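Local atomic coordinates of cytochrome c, mono-and diheme variant (Methylophaga aminisulfidivorans MP, PDB entry 7C90), a protein that probably carries electrons through a covalently bound heme c, as cytochrome cL of the methanol oxidation system of a marine methylotrophic bacterium. Residues L34-T39 / N116-F121. Numbering follows the deposited sequence.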
ATOM      1  N   LEU A  34     -12.536   5.539 -31.390  1.00 49.49           N
ATOM      2  CA  LEU A  34     -12.305   4.689 -30.200  1.00 44.16           C
ATOM      3  C   LEU A  34     -12.928   5.301 -28.941  1.00 43.66           C
ATOM      4  O   LEU A  34     -12.748   6.481 -28.701  1.00 35.50           O
ATOM      5  CB  LEU A  34     -10.801   4.516 -30.000  1.00 44.16           C
ATOM      6  CG  LEU A  34     -10.138   3.438 -30.846  1.00 46.47           C
ATOM      7  CD1 LEU A  34      -8.765   3.104 -30.309  1.00 50.13           C
ATOM      8  CD2 LEU A  34     -10.982   2.190 -30.880  1.00 52.48           C
ATOM      9  N   VAL A  35     -13.632   4.480 -28.170  1.00 36.23           N
ATOM     10  CA  VAL A  35     -14.188   4.916 -26.865  1.00 38.33           C
ATOM     11  C   VAL A  35     -13.247   4.438 -25.753  1.00 36.63           C
ATOM     12  O   VAL A  35     -13.188   3.261 -25.502  1.00 36.26           O
ATOM     13  CB  VAL A  35     -15.629   4.425 -26.660  1.00 37.86           C
ATOM     14  CG1 VAL A  35     -16.227   4.975 -25.383  1.00 42.20           C
ATOM     15  CG2 VAL A  35     -16.505   4.761 -27.842  1.00 37.72           C
ATOM     16  N   PHE A  36     -12.516   5.358 -25.138  1.00 34.00           N
ATOM     17  CA  PHE A  36     -11.615   5.009 -24.015  1.00 31.91           C
ATOM     18  C   PHE A  36     -12.396   5.114 -22.706  1.00 31.76           C
ATOM     19  O   PHE A  36     -13.015   6.137 -22.458  1.00 29.15           O
ATOM     20  CB  PHE A  36     -10.364   5.880 -24.032  1.00 32.28           C
ATOM     21  CG  PHE A  36      -9.471   5.636 -25.214  1.00 34.72           C
ATOM     22  CD1 PHE A  36      -8.521   4.642 -25.191  1.00 36.40           C
ATOM     23  CD2 PHE A  36      -9.615   6.372 -26.369  1.00 36.84           C
ATOM     24  CE1 PHE A  36      -7.710   4.414 -26.285  1.00 36.25           C
ATOM     25  CE2 PHE A  36      -8.803   6.135 -27.461  1.00 35.86           C
ATOM     26  CZ  PHE A  36      -7.852   5.161 -27.415  1.00 31.03           C
ATOM     27  N   ARG A  37     -12.342   4.056 -21.903  1.00 29.28           N
ATOM     28  CA  ARG A  37     -13.128   4.013 -20.654  1.00 30.17           C
ATOM     29  C   ARG A  37     -12.258   3.723 -19.431  1.00 27.60           C
ATOM     30  O   ARG A  37     -11.318   2.966 -19.524  1.00 28.11           O
ATOM     31  CB  ARG A  37     -14.244   2.974 -20.763  1.00 34.80           C
ATOM     32  CG  ARG A  37     -15.169   3.150 -21.956  1.00 39.25           C
ATOM     33  CD  ARG A  37     -16.400   2.284 -21.844  1.00 48.30           C
ATOM     34  NE  ARG A  37     -17.360   2.505 -22.910  1.00 55.37           N
ATOM     35  CZ  ARG A  37     -18.412   3.310 -22.833  1.00 61.33           C
ATOM     36  NH1 ARG A  37     -18.659   3.993 -21.735  1.00 56.70           N
ATOM     37  NH2 ARG A  37     -19.225   3.432 -23.863  1.00 63.93           N
ATOM     38  N   ASN A  38     -12.619   4.372 -18.335  1.00 25.80           N
ATOM     39  CA  ASN A  38     -12.054   4.194 -16.984  1.00 28.48           C
ATOM     40  C   ASN A  38     -12.176   2.714 -16.560  1.00 27.64           C
ATOM     41  O   ASN A  38     -13.250   2.114 -16.672  1.00 26.27           O
ATOM     42  CB  ASN A  38     -12.712   5.176 -16.027  1.00 28.55           C
ATOM     43  CG  ASN A  38     -12.095   5.108 -14.651  1.00 29.73           C
ATOM     44  OD1 ASN A  38     -12.279   4.121 -13.947  1.00 27.66           O
ATOM     45  ND2 ASN A  38     -11.336   6.132 -14.285  1.00 27.50           N
ATOM     46  N   THR A  39     -11.082   2.154 -16.068  1.00 24.93           N
ATOM     47  CA  THR A  39     -10.925   0.724 -15.729  1.00 26.67           C
ATOM     48  C   THR A  39     -11.883   0.321 -14.591  1.00 28.72           C
ATOM     49  O   THR A  39     -12.338  -0.832 -14.580  1.00 26.07           O
ATOM     50  CB  THR A  39      -9.447   0.497 -15.395  1.00 25.85           C
ATOM     51  OG1 THR A  39      -8.741   0.784 -16.603  1.00 23.87           O
ATOM     52  CG2 THR A  39      -9.197  -0.903 -14.885  1.00 27.39           C
ATOM     53  N   ASN A 116      -4.260  -6.093 -23.220  1.00 26.42           N
ATOM     54  CA  ASN A 116      -4.166  -5.389 -24.523  1.00 28.34           C
ATOM     55  C   ASN A 116      -3.770  -3.927 -24.267  1.00 29.21           C
ATOM     56  O   ASN A 116      -3.902  -3.445 -23.117  1.00 26.60           O
ATOM     57  CB  ASN A 116      -5.442  -5.628 -25.338  1.00 29.49           C
ATOM     58  CG  ASN A 116      -6.656  -4.904 -24.805  1.00 33.24           C
ATOM     59  OD1 ASN A 116      -6.692  -3.670 -24.741  1.00 38.21           O
ATOM     60  ND2 ASN A 116      -7.660  -5.676 -24.417  1.00 33.79           N
ATOM     61  N   ASP A 117      -3.251  -3.243 -25.293  1.00 26.38           N
ATOM     62  CA  ASP A 117      -2.646  -1.903 -25.123  1.00 27.17           C
ATOM     63  C   ASP A 117      -3.741  -0.839 -24.911  1.00 26.51           C
ATOM     64  O   ASP A 117      -3.468   0.133 -24.159  1.00 24.53           O
ATOM     65  CB  ASP A 117      -1.657  -1.593 -26.248  1.00 32.55           C
ATOM     66  CG  ASP A 117      -0.325  -2.323 -26.068  1.00 32.55           C
ATOM     67  OD1 ASP A 117      -0.005  -2.721 -24.910  1.00 29.71           O
ATOM     68  OD2 ASP A 117       0.369  -2.498 -27.086  1.00 33.44           O
ATOM     69  N   LYS A 118      -4.938  -0.997 -25.468  1.00 24.05           N
ATOM     70  CA  LYS A 118      -6.024  -0.006 -25.235  1.00 26.01           C
ATOM     71  C   LYS A 118      -6.384  -0.030 -23.750  1.00 25.62           C
ATOM     72  O   LYS A 118      -6.495   1.028 -23.147  1.00 26.62           O
ATOM     73  CB  LYS A 118      -7.254  -0.302 -26.087  1.00 27.20           C
ATOM     74  CG  LYS A 118      -8.466   0.589 -25.804  1.00 26.75           C
ATOM     75  CD  LYS A 118      -9.481   0.519 -26.917  1.00 28.87           C
ATOM     76  CE  LYS A 118     -10.711   1.372 -26.698  1.00 31.18           C
ATOM     77  NZ  LYS A 118     -11.485   0.925 -25.520  1.00 33.85           N
ATOM     78  N   GLY A 119      -6.543  -1.218 -23.164  1.00 26.11           N
ATOM     79  CA  GLY A 119      -6.892  -1.321 -21.736  1.00 26.98           C
ATOM     80  C   GLY A 119      -5.776  -0.797 -20.840  1.00 24.89           C
ATOM     81  O   GLY A 119      -6.069  -0.053 -19.903  1.00 25.31           O
ATOM     82  N   LEU A 120      -4.528  -1.161 -21.120  1.00 23.77           N
ATOM     83  CA  LEU A 120      -3.348  -0.751 -20.321  1.00 25.02           C
ATOM     84  C   LEU A 120      -3.268   0.769 -20.299  1.00 24.41           C
ATOM     85  O   LEU A 120      -3.038   1.320 -19.208  1.00 23.13           O
ATOM     86  CB  LEU A 120      -2.075  -1.348 -20.922  1.00 26.53           C
ATOM     87  CG  LEU A 120      -0.784  -1.083 -20.149  1.00 28.43           C
ATOM     88  CD1 LEU A 120      -0.899  -1.486 -18.696  1.00 24.52           C
ATOM     89  CD2 LEU A 120       0.372  -1.808 -20.825  1.00 29.48           C
ATOM     90  N   PHE A 121      -3.390   1.417 -21.458  1.00 23.19           N
ATOM     91  CA  PHE A 121      -3.362   2.897 -21.535  1.00 24.15           C
ATOM     92  C   PHE A 121      -4.504   3.428 -20.633  1.00 23.62           C
ATOM     93  O   PHE A 121      -4.255   4.287 -19.782  1.00 22.86           O
ATOM     94  CB  PHE A 121      -3.481   3.383 -22.976  1.00 23.52           C
ATOM     95  CG  PHE A 121      -3.485   4.878 -23.084  1.00 26.17           C
ATOM     96  CD1 PHE A 121      -4.674   5.596 -22.975  1.00 28.54           C
ATOM     97  CD2 PHE A 121      -2.309   5.575 -23.267  1.00 31.87           C
ATOM     98  CE1 PHE A 121      -4.673   6.982 -23.023  1.00 26.92           C
ATOM     99  CE2 PHE A 121      -2.317   6.964 -23.340  1.00 32.34           C
ATOM    100  CZ  PHE A 121      -3.494   7.656 -23.217  1.00 27.32           C
TER
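K118 reaches from its helix to the N-terminal loop and donates an N-H of its ammonium group to the backbone carbonyl of V35, with NZ 2.9 Å from O and tilted out of the carbonyl plane. Lysine suits the place because its chain is long and, up to the ammonium, apolar: CG is anti to the backbone N (chi1 174°), the chain runs extended as far as CE, and only chi4 (-64°) bends, turning NZ onto the oxygen. Its methylenes pass F36, whose flat apolar ring suits them, CG lying 3.9 Å from CE1 and CE over one face. L34 flanks K118 CE from another side, roughly at right angles to the direction of the ring, its CD2 in loose contact at 4.3 Å. An alanine in place of K118 would probably leave the V35 carbonyl without this donor and uncover part of the F36 ring. NZ also forms a salt bridge with E122 OE2, one turn on, which accepts from R37 N too, so a single acid ties lysine and loop together and probably offsets the lysine's charge. Just before the helix, N116 is the N-cap: its short side chain lets the amide OD1 take the G119 N-H at 2.9 Å, a nearly straight bond (165°). Nearer the heme pocket T39 hydrogen-bonds through OG1 to T123 and touches Y111, a heme-binding residue. The loop thus lies over one side of helix 117-126 in this cytochrome c fold of helices and long loops, without strands, while L120 touches heme c and both L120 and F121 pack against helix 141-153.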